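PDB 4KW3: initiator protein NS1, which probably starts rolling-circle replication of human bocavirus DNA by binding, unwinding and nicking the origin, this chain being its N-terminal origin-recognition and nickase domain. Local coordinates for residues R156-P160 / E161-I165; K28-E31 / W32-H35; C134-F137 / Y138-L142; R148-S151 / L152-T155. All coordinates share one frame; numbering follows the deposited sequence.

Interaction 1: residues R156-P160 / E161-I165; sequences RPFEP and EEADI
R156 meets the buried carboxylate of E162 with the two terminal nitrogens of its guanidinium, one on each oxygen. NH1 of R156 lies 2.7 Å from OE1 of E162 and NH2 of R156 lies 2.8 Å from OE2 of E162; both bonds are nearly straight and enter by the syn lone pairs. The guanidinium and carboxylate planes are 8° apart, as suits a bidentate salt bridge. OE1 accepts a third hydrogen bond on its anti side, from the backbone N of E159, 2.6 Å from E162 OE1, with the donor 25° out of the carboxylate plane. Three N-H groups therefore hold E162 and fix its rotation. CG of R156 lies between the backbone N and the carbonyl carbon (chi1 52°), and the extended chain from there carries the guanidinium to E162; its NH1 makes a second, more bent bond to the backbone O of P157. Beside this polar site, CB of F158 rests on CB of A163 at 3.9 Å, and the F158 ring meets F166 farther along the helix. L152 and A36 also touch E162, while the E161 carboxylate has its partner in K30. In the backbone, O of E159 accepts from N of A163 (2.9 Å) and O of P160 accepts from N of D164, the first bonds of helix 160-177. E159 is the N-cap, P160 opens the first turn, and E162, third after the cap, returns its side chain to the N-cap N-H: this is the side-chain-to-N-cap half of a capping box, extended upstream by an arginine salt bridge.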
loop_
_atom_site.group_PDB
_atom_site.type_symbol
_atom_site.label_atom_id
_atom_site.label_comp_id
_atom_site.label_asym_id
_atom_site.label_seq_id
_atom_site.Cartn_x
_atom_site.Cartn_y
_atom_site.Cartn_z
ATOM N N ARG A 156 -10.666 9.955 21.735
ATOM C CA ARG A 156 -11.987 9.509 22.172
ATOM C C ARG A 156 -12.056 7.982 22.157
ATOM O O ARG A 156 -11.229 7.335 21.521
ATOM C CB ARG A 156 -13.083 10.098 21.281
ATOM C CG ARG A 156 -12.883 9.889 19.813
ATOM C CD ARG A 156 -14.177 10.103 19.052
ATOM N NE ARG A 156 -13.987 9.928 17.611
ATOM C CZ ARG A 156 -14.162 8.775 16.969
ATOM N NH1 ARG A 156 -14.555 7.698 17.641
ATOM N NH2 ARG A 156 -13.970 8.699 15.653
ATOM N N PRO A 157 -13.020 7.397 22.889
ATOM C CA PRO A 157 -13.181 5.949 22.747
ATOM C C PRO A 157 -13.718 5.584 21.377
ATOM O O PRO A 157 -14.170 6.466 20.650
ATOM C CB PRO A 157 -14.199 5.602 23.840
ATOM C CG PRO A 157 -14.874 6.879 24.172
ATOM C CD PRO A 157 -13.817 7.927 24.007
ATOM N N PHE A 158 -13.651 4.300 21.032
ATOM C CA PHE A 158 -14.165 3.813 19.758
ATOM C C PHE A 158 -15.670 3.937 19.729
ATOM O O PHE A 158 -16.334 3.678 20.722
ATOM C CB PHE A 158 -13.802 2.330 19.537
ATOM C CG PHE A 158 -12.328 2.079 19.308
ATOM C CD1 PHE A 158 -11.558 2.969 18.573
ATOM C CD2 PHE A 158 -11.714 0.950 19.834
ATOM C CE1 PHE A 158 -10.207 2.738 18.378
ATOM C CE2 PHE A 158 -10.362 0.714 19.641
ATOM C CZ PHE A 158 -9.610 1.607 18.913
ATOM N N GLU A 159 -16.202 4.315 18.573
ATOM C CA GLU A 159 -17.620 4.175 18.301
ATOM C C GLU A 159 -17.836 2.694 18.044
ATOM O O GLU A 159 -16.873 1.973 17.743
ATOM C CB GLU A 159 -18.012 5.005 17.078
ATOM C CG GLU A 159 -17.919 6.496 17.317
ATOM C CD GLU A 159 -18.862 6.958 18.413
ATOM O OE1 GLU A 159 -20.084 6.713 18.301
ATOM O OE2 GLU A 159 -18.369 7.550 19.402
ATOM N N PRO A 160 -19.089 2.225 18.166
ATOM C CA PRO A 160 -19.342 0.778 18.065
ATOM C C PRO A 160 -18.838 0.129 16.776
ATOM O O PRO A 160 -18.149 -0.885 16.856
ATOM C CB PRO A 160 -20.873 0.685 18.147
ATOM C CG PRO A 160 -21.260 1.864 18.935
ATOM C CD PRO A 160 -20.294 2.966 18.578
ATOM N N GLU A 161 -19.158 0.701 15.621
ATOM C CA GLU A 161 -18.670 0.160 14.354
ATOM C C GLU A 161 -17.146 0.169 14.250
ATOM O O GLU A 161 -16.558 -0.740 13.663
ATOM C CB GLU A 161 -19.286 0.903 13.184
ATOM C CG GLU A 161 -20.546 0.259 12.694
ATOM C CD GLU A 161 -21.403 1.216 11.916
ATOM O OE1 GLU A 161 -21.464 2.402 12.307
ATOM O OE2 GLU A 161 -22.011 0.791 10.915
ATOM N N GLU A 162 -16.516 1.206 14.800
ATOM C CA GLU A 162 -15.058 1.288 14.831
ATOM C C GLU A 162 -14.485 0.145 15.664
ATOM O O GLU A 162 -13.461 -0.437 15.312
ATOM C CB GLU A 162 -14.593 2.631 15.387
ATOM C CG GLU A 162 -15.108 3.844 14.637
ATOM C CD GLU A 162 -14.733 5.152 15.328
ATOM O OE1 GLU A 162 -14.739 5.193 16.578
ATOM O OE2 GLU A 162 -14.411 6.135 14.626
ATOM N N ALA A 163 -15.152 -0.169 16.769
ATOM C CA ALA A 163 -14.722 -1.244 17.655
ATOM C C ALA A 163 -14.895 -2.616 16.982
ATOM O O ALA A 163 -14.126 -3.547 17.221
ATOM C CB ALA A 163 -15.483 -1.180 18.956
ATOM N N ASP A 164 -15.915 -2.734 16.144
ATOM C CA ASP A 164 -16.137 -3.952 15.380
ATOM C C ASP A 164 -14.950 -4.278 14.458
ATOM O O ASP A 164 -14.455 -5.410 14.427
ATOM C CB ASP A 164 -17.421 -3.819 14.569
ATOM C CG ASP A 164 -17.633 -4.980 13.631
ATOM O OD1 ASP A 164 -17.940 -6.089 14.120
ATOM O OD2 ASP A 164 -17.500 -4.778 12.400
ATOM N N ILE A 165 -14.480 -3.267 13.734
ATOM C CA ILE A 165 -13.317 -3.406 12.870
ATOM C C ILE A 165 -12.083 -3.801 13.677
ATOM O O ILE A 165 -11.336 -4.704 13.293
ATOM C CB ILE A 165 -13.045 -2.083 12.116
ATOM C CG1 ILE A 165 -14.184 -1.798 11.132
ATOM C CG2 ILE A 165 -11.682 -2.113 11.410
ATOM C CD1 ILE A 165 -14.125 -0.431 10.513
#

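Interaction 2: residues K28-E31 / W32-H35; sequences KEKE and WLLH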
loop_
_atom_site.group_PDB
_atom_site.type_symbol
_atom_site.label_atom_id
_atom_site.label_comp_id
_atom_site.label_asym_id
_atom_site.label_seq_id
_atom_site.Cartn_x
_atom_site.Cartn_y
_atom_site.Cartn_z
ATOM N N LYS A 28 -15.527 -0.106 1.657
ATOM C CA LYS A 28 -16.007 0.966 0.765
ATOM C C LYS A 28 -17.270 1.625 1.338
ATOM O O LYS A 28 -17.375 2.848 1.418
ATOM C CB LYS A 28 -16.285 0.481 -0.659
ATOM C CG LYS A 28 -15.140 -0.242 -1.318
ATOM C CD LYS A 28 -15.427 -0.561 -2.781
ATOM C CE LYS A 28 -15.369 0.682 -3.655
ATOM N NZ LYS A 28 -14.015 1.353 -3.656
ATOM N N GLU A 29 -18.222 0.796 1.742
ATOM C CA GLU A 29 -19.500 1.274 2.235
ATOM C C GLU A 29 -19.345 2.120 3.485
ATOM O O GLU A 29 -20.133 3.014 3.724
ATOM C CB GLU A 29 -20.387 0.078 2.541
ATOM C CG GLU A 29 -20.658 -0.787 1.319
ATOM C CD GLU A 29 -21.379 -2.073 1.672
ATOM O OE1 GLU A 29 -21.383 -2.450 2.867
ATOM O OE2 GLU A 29 -21.950 -2.703 0.755
ATOM N N LYS A 30 -18.324 1.834 4.284
ATOM C CA LYS A 30 -18.161 2.473 5.587
ATOM C C LYS A 30 -16.754 3.050 5.771
ATOM O O LYS A 30 -16.146 2.909 6.838
ATOM C CB LYS A 30 -18.468 1.459 6.693
ATOM C CG LYS A 30 -19.894 0.934 6.646
ATOM C CD LYS A 30 -20.182 -0.024 7.785
ATOM C CE LYS A 30 -21.679 -0.159 8.022
ATOM N NZ LYS A 30 -22.279 1.167 8.350
ATOM N N GLU A 31 -16.252 3.725 4.741
ATOM C CA GLU A 31 -14.848 4.150 4.703
ATOM C C GLU A 31 -14.459 5.184 5.774
ATOM O O GLU A 31 -13.300 5.220 6.231
ATOM C CB GLU A 31 -14.479 4.631 3.295
ATOM C CG GLU A 31 -13.009 4.962 3.098
ATOM C CD GLU A 31 -12.752 5.735 1.810
ATOM O OE1 GLU A 31 -12.583 6.976 1.899
ATOM O OE2 GLU A 31 -12.761 5.118 0.715
ATOM N N TRP A 32 -15.414 6.023 6.172
ATOM C CA TRP A 32 -15.159 7.047 7.202
ATOM C C TRP A 32 -14.663 6.432 8.523
ATOM O O TRP A 32 -13.890 7.057 9.243
ATOM C CB TRP A 32 -16.396 7.916 7.441
ATOM C CG TRP A 32 -17.541 7.133 7.958
ATOM C CD1 TRP A 32 -17.808 6.825 9.268
ATOM C CD2 TRP A 32 -18.573 6.523 7.177
ATOM N NE1 TRP A 32 -18.945 6.059 9.344
ATOM C CE2 TRP A 32 -19.437 5.858 8.078
ATOM C CE3 TRP A 32 -18.853 6.474 5.806
ATOM C CZ2 TRP A 32 -20.566 5.151 7.650
ATOM C CZ3 TRP A 32 -19.970 5.774 5.384
ATOM C CH2 TRP A 32 -20.816 5.121 6.306
ATOM N N LEU A 33 -15.100 5.211 8.833
ATOM C CA LEU A 33 -14.533 4.464 9.959
ATOM C C LEU A 33 -13.010 4.304 9.819
ATOM O O LEU A 33 -12.266 4.473 10.802
ATOM C CB LEU A 33 -15.191 3.086 10.078
ATOM C CG LEU A 33 -16.712 3.024 10.253
ATOM C CD1 LEU A 33 -17.183 1.574 10.231
ATOM C CD2 LEU A 33 -17.145 3.722 11.534
ATOM N N LEU A 34 -12.540 4.002 8.599
ATOM C CA LEU A 34 -11.102 3.854 8.403
ATOM C C LEU A 34 -10.404 5.200 8.500
ATOM O O LEU A 34 -9.271 5.267 8.993
ATOM C CB LEU A 34 -10.730 3.141 7.086
ATOM C CG LEU A 34 -11.160 1.679 6.980
ATOM C CD1 LEU A 34 -10.614 1.037 5.726
ATOM C CD2 LEU A 34 -10.778 0.876 8.226
ATOM N N HIS A 35 -11.084 6.266 8.063
ATOM C CA HIS A 35 -10.519 7.616 8.168
ATOM C C HIS A 35 -10.141 7.875 9.618
ATOM O O HIS A 35 -9.065 8.407 9.893
ATOM C CB HIS A 35 -11.499 8.719 7.707
ATOM C CG HIS A 35 -11.934 8.607 6.279
ATOM N ND1 HIS A 35 -13.056 9.240 5.796
ATOM C CD2 HIS A 35 -11.406 7.930 5.234
ATOM C CE1 HIS A 35 -13.206 8.953 4.517
ATOM N NE2 HIS A 35 -12.219 8.156 4.151
#
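E31 sends CG opposite its backbone N (chi1 -174°) and continues extended, which carries its carboxylate along the helix to H35, one turn on. NE2 of H35 donates to OE1 of E31 at 2.6 Å, taking the anti lone pair of the carboxylate and staying close to the imidazole plane, although ring and carboxylate planes differ by 67°. The backbone O of E31 lies over one face of the same ring and accepts the N of H35 at 3.1 Å, a routine helical bond, so E31 meets H35 both at the ring edge and above it. The carboxylate also binds S220, whose OG bonds OE1, and S221, whose N bonds OE2. These bonds bring S220 and S221 to the first turn of helix 31-38, in a nuclease domain whose family belongs to the Rep clan; the side chain of E31 is about 11 Å from that of E108, a predicted ligand of the divalent metal. W32 takes the less common first torsion of 63°, which folds its indole back over the preceding residues. CA of K30 sits above the six-membered ring, 3.9 Å from its centroid, in a CH-pi contact. K30 and L33 run alongside each other, CB of K30 being 3.8 Å from CD1 of L33, while NZ of K30 reaches past to a salt bridge with E161. L33 itself lies against E161, E162 and I165 of helix 160-177, and L34 against F22 and F74.

Interaction 3: residues C134-F137 / Y138-L142; sequences CAQF and YGLIL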
loop_
_atom_site.group_PDB
_atom_site.type_symbol
_atom_site.label_atom_id
_atom_site.label_comp_id
_atom_site.label_asym_id
_atom_site.label_seq_id
_atom_site.Cartn_x
_atom_site.Cartn_y
_atom_site.Cartn_z
ATOM N N CYS A 134 3.908 -16.066 4.568
ATOM C CA CYS A 134 2.673 -15.304 4.455
ATOM C C CYS A 134 1.948 -15.017 5.780
ATOM O O CYS A 134 1.600 -13.877 6.051
ATOM C CB CYS A 134 1.703 -15.945 3.459
ATOM S SG CYS A 134 2.047 -15.540 1.748
ATOM N N ALA A 135 1.700 -16.038 6.593
ATOM C CA ALA A 135 0.950 -15.826 7.835
ATOM C C ALA A 135 1.695 -14.911 8.816
ATOM O O ALA A 135 1.106 -14.010 9.426
ATOM C CB ALA A 135 0.601 -17.154 8.489
ATOM N N GLN A 136 2.991 -15.151 8.948
ATOM C CA GLN A 136 3.844 -14.349 9.798
ATOM C C GLN A 136 3.804 -12.890 9.342
ATOM O O GLN A 136 3.630 -11.980 10.155
ATOM C CB GLN A 136 5.267 -14.905 9.740
ATOM C CG GLN A 136 6.307 -14.157 10.532
ATOM C CD GLN A 136 7.729 -14.562 10.162
ATOM O OE1 GLN A 136 7.956 -15.258 9.168
ATOM N NE2 GLN A 136 8.690 -14.160 10.988
ATOM N N PHE A 137 3.951 -12.686 8.034
ATOM C CA PHE A 137 3.955 -11.362 7.434
ATOM C C PHE A 137 2.608 -10.696 7.701
ATOM O O PHE A 137 2.550 -9.535 8.111
ATOM C CB PHE A 137 4.227 -11.464 5.931
ATOM C CG PHE A 137 4.724 -10.182 5.301
ATOM C CD1 PHE A 137 4.778 -8.994 6.029
ATOM C CD2 PHE A 137 5.136 -10.167 3.972
ATOM C CE1 PHE A 137 5.240 -7.812 5.448
ATOM C CE2 PHE A 137 5.579 -8.994 3.382
ATOM C CZ PHE A 137 5.642 -7.813 4.122
ATOM N N TYR A 138 1.537 -11.449 7.469
ATOM C CA TYR A 138 0.169 -11.014 7.739
ATOM C C TYR A 138 0.010 -10.531 9.184
ATOM O O TYR A 138 -0.600 -9.486 9.432
ATOM C CB TYR A 138 -0.803 -12.165 7.481
ATOM C CG TYR A 138 -2.273 -11.784 7.483
ATOM C CD1 TYR A 138 -2.734 -10.673 6.780
ATOM C CD2 TYR A 138 -3.209 -12.561 8.166
ATOM C CE1 TYR A 138 -4.090 -10.335 6.771
ATOM C CE2 TYR A 138 -4.548 -12.235 8.167
ATOM C CZ TYR A 138 -4.986 -11.119 7.476
ATOM O OH TYR A 138 -6.323 -10.811 7.486
ATOM N N GLY A 139 0.564 -11.285 10.129
ATOM C CA GLY A 139 0.427 -10.959 11.533
ATOM C C GLY A 139 1.185 -9.705 11.924
ATOM O O GLY A 139 0.693 -8.876 12.677
ATOM N N LEU A 140 2.392 -9.566 11.402
ATOM C CA LEU A 140 3.172 -8.372 11.609
ATOM C C LEU A 140 2.448 -7.137 11.041
ATOM O O LEU A 140 2.477 -6.062 11.643
ATOM C CB LEU A 140 4.536 -8.533 10.955
ATOM C CG LEU A 140 5.440 -9.624 11.525
ATOM C CD1 LEU A 140 6.731 -9.699 10.708
ATOM C CD2 LEU A 140 5.745 -9.345 12.967
ATOM N N ILE A 141 1.814 -7.291 9.879
ATOM C CA ILE A 141 1.098 -6.178 9.258
ATOM C C ILE A 141 -0.056 -5.779 10.138
ATOM O O ILE A 141 -0.261 -4.594 10.393
ATOM C CB ILE A 141 0.572 -6.506 7.855
ATOM C CG1 ILE A 141 1.716 -6.467 6.840
ATOM C CG2 ILE A 141 -0.516 -5.520 7.436
ATOM C CD1 ILE A 141 1.357 -7.046 5.473
ATOM N N LEU A 142 -0.810 -6.777 10.596
ATOM C CA LEU A 142 -1.961 -6.540 11.460
ATOM C C LEU A 142 -1.556 -5.873 12.776
ATOM O O LEU A 142 -2.260 -4.988 13.266
ATOM C CB LEU A 142 -2.734 -7.836 11.717
ATOM C CG LEU A 142 -3.471 -8.414 10.499
ATOM C CD1 LEU A 142 -3.974 -9.850 10.759
ATOM C CD2 LEU A 142 -4.606 -7.501 10.001
#
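F137 and I141 meet one turn apart in an apolar i to i+4 contact near the N-terminal end of helix 134-149, on a side of that helix buried between helix 74-94 and strand 185-191. CE1 of F137 is 4.0 Å from CD1 of I141, the isoleucine branch reaching the CD1-CE1 side of the ring obliquely. F137 points CG opposite its backbone N (chi1 -160°), which carries the ring outward to T86 and L89 of helix 74-94 and to an edge-to-face meeting with the ring of Y18. I141 faces A85 of the same helix, and M185 touches both residues. Y138 turns another way, toward A172 and A176 of helix 160-177, and CD1 of L142 lies over one face of its ring. Q136, on the less buried side, bonds K93 NZ through OE1. The backbone is a regular alpha helix: N of Y138 donates to O of C134 at 2.8 Å, and N of I141 to O of F137 at 3.0 Å. The polar bonding between these two segments is thus confined to the main chain, and the side chains meet by van der Waals contact, whose grip depends on shape and burial more than on direction.

Interaction 4: residues R148-S151 / L152-T155; sequences RCKS and LLAT
C149 and L152, K150 and L153, and S151 and A154 are joined by successive i to i+3 backbone bonds of the 3-10 kind, where helix 134-149 runs on toward the loop before helix 160-177. N of A154 donates to O of S151 at 3.0 Å, and N of L153 to O of K150 at 2.9 Å. Both donors stand well above the acceptor's carbonyl plane, 62° out of it for K150, so neither follows a lone pair. The bond from N of L152 to O of C149 is weak, at 3.4 Å. One residue back, O of R148 is held twice by S151, whose N lies 3.0 Å and whose OG lies 2.6 Å from that oxygen. The hydroxyl gets there through a first torsion of 68°, which sets OG between the backbone N and the carbonyl carbon, and it comes in the plane of the carbonyl. A serine thus bonds to the backbone of the preceding turn with its own side chain. L153 curls back along K150, its CD1 4.2 Å from CG of K150. L152 points inward instead, onto L37 of helix 31-38 and H40. C149 touches L37, F166 and L169, so the buried side of this turn, C149 and L152, is seated on helices 31-38 and 160-177, while K150, S151, L153 and A154 are exposed.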
loop_
_atom_site.group_PDB
_atom_site.type_symbol
_atom_site.label_atom_id
_atom_site.label_comp_id
_atom_site.label_asym_id
_atom_site.label_seq_id
_atom_site.Cartn_x
_atom_site.Cartn_y
_atom_site.Cartn_z
ATOM N N ARG A 148 -1.918 1.376 15.290
ATOM C CA ARG A 148 -2.288 2.670 14.739
ATOM C C ARG A 148 -3.732 3.009 15.124
ATOM O O ARG A 148 -4.033 4.157 15.485
ATOM C CB ARG A 148 -2.108 2.689 13.216
ATOM C CG ARG A 148 -2.564 3.972 12.598
ATOM C CD ARG A 148 -1.647 5.127 12.964
ATOM N NE ARG A 148 -2.401 6.380 13.011
ATOM C CZ ARG A 148 -1.992 7.541 12.507
ATOM N NH1 ARG A 148 -0.834 7.632 11.861
ATOM N NH2 ARG A 148 -2.768 8.614 12.627
ATOM N N CYS A 149 -4.605 1.998 15.085
ATOM C CA CYS A 149 -5.999 2.152 15.510
ATOM C C CYS A 149 -6.131 2.714 16.910
ATOM O O CYS A 149 -7.031 3.499 17.190
ATOM C CB CYS A 149 -6.730 0.802 15.478
ATOM S SG CYS A 149 -7.159 0.251 13.813
ATOM N N LYS A 150 -5.230 2.308 17.787
ATOM C CA LYS A 150 -5.286 2.711 19.177
ATOM C C LYS A 150 -4.948 4.199 19.383
ATOM O O LYS A 150 -5.277 4.767 20.424
ATOM C CB LYS A 150 -4.391 1.808 20.017
ATOM C CG LYS A 150 -4.954 0.420 20.193
ATOM C CD LYS A 150 -3.918 -0.468 20.826
ATOM C CE LYS A 150 -4.371 -1.899 20.854
ATOM N NZ LYS A 150 -3.226 -2.746 21.243
ATOM N N SER A 151 -4.261 4.816 18.419
ATOM C CA SER A 151 -3.919 6.239 18.543
ATOM C C SER A 151 -5.179 7.122 18.614
ATOM O O SER A 151 -5.201 8.142 19.325
ATOM C CB SER A 151 -2.986 6.696 17.424
ATOM O OG SER A 151 -3.660 6.679 16.188
ATOM N N LEU A 152 -6.232 6.690 17.919
ATOM C CA LEU A 152 -7.541 7.330 18.017
ATOM C C LEU A 152 -8.001 7.417 19.470
ATOM O O LEU A 152 -8.652 8.382 19.859
ATOM C CB LEU A 152 -8.577 6.559 17.199
ATOM C CG LEU A 152 -10.015 7.075 17.279
ATOM C CD1 LEU A 152 -10.059 8.527 16.852
ATOM C CD2 LEU A 152 -10.966 6.224 16.427
ATOM N N LEU A 153 -7.649 6.418 20.272
ATOM C CA LEU A 153 -8.083 6.373 21.667
ATOM C C LEU A 153 -7.556 7.543 22.510
ATOM O O LEU A 153 -8.097 7.820 23.565
ATOM C CB LEU A 153 -7.746 5.026 22.322
ATOM C CG LEU A 153 -8.427 3.776 21.749
ATOM C CD1 LEU A 153 -7.872 2.520 22.399
ATOM C CD2 LEU A 153 -9.940 3.819 21.896
ATOM N N ALA A 154 -6.497 8.221 22.072
ATOM C CA ALA A 154 -6.039 9.406 22.807
ATOM C C ALA A 154 -7.030 10.567 22.708
ATOM O O ALA A 154 -6.997 11.491 23.523
ATOM C CB ALA A 154 -4.685 9.846 22.330
ATOM N N THR A 155 -7.922 10.499 21.723
ATOM C CA THR A 155 -8.868 11.565 21.454
ATOM C C THR A 155 -10.268 11.205 21.920
ATOM O O THR A 155 -10.978 12.046 22.448
ATOM C CB THR A 155 -8.928 11.861 19.955
ATOM O OG1 THR A 155 -7.650 12.329 19.520
ATOM C CG2 THR A 155 -9.976 12.917 19.662
#

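Along the chain the order is interaction 2, 3, 4, 1; each is local, with nothing between its segments, so none nests in or crosses another. Interaction 2 starts helix 31-38 after strand 15-21. Interactions 3 and 4 lie near the two ends of helix 134-149, their centres about 21 Å apart, and interaction 1 closes the loop that leads from there into helix 160-177. Interactions 2 and 1 meet in space through the salt bridge from NZ of K30 to OE2 of E161 (2.6 Å) and through L33, joining helices 31-38 and 160-177. Interactions 4 and 1 touch as F158 packs on C149, L152 and L153. Interaction 3 touches none of the other three.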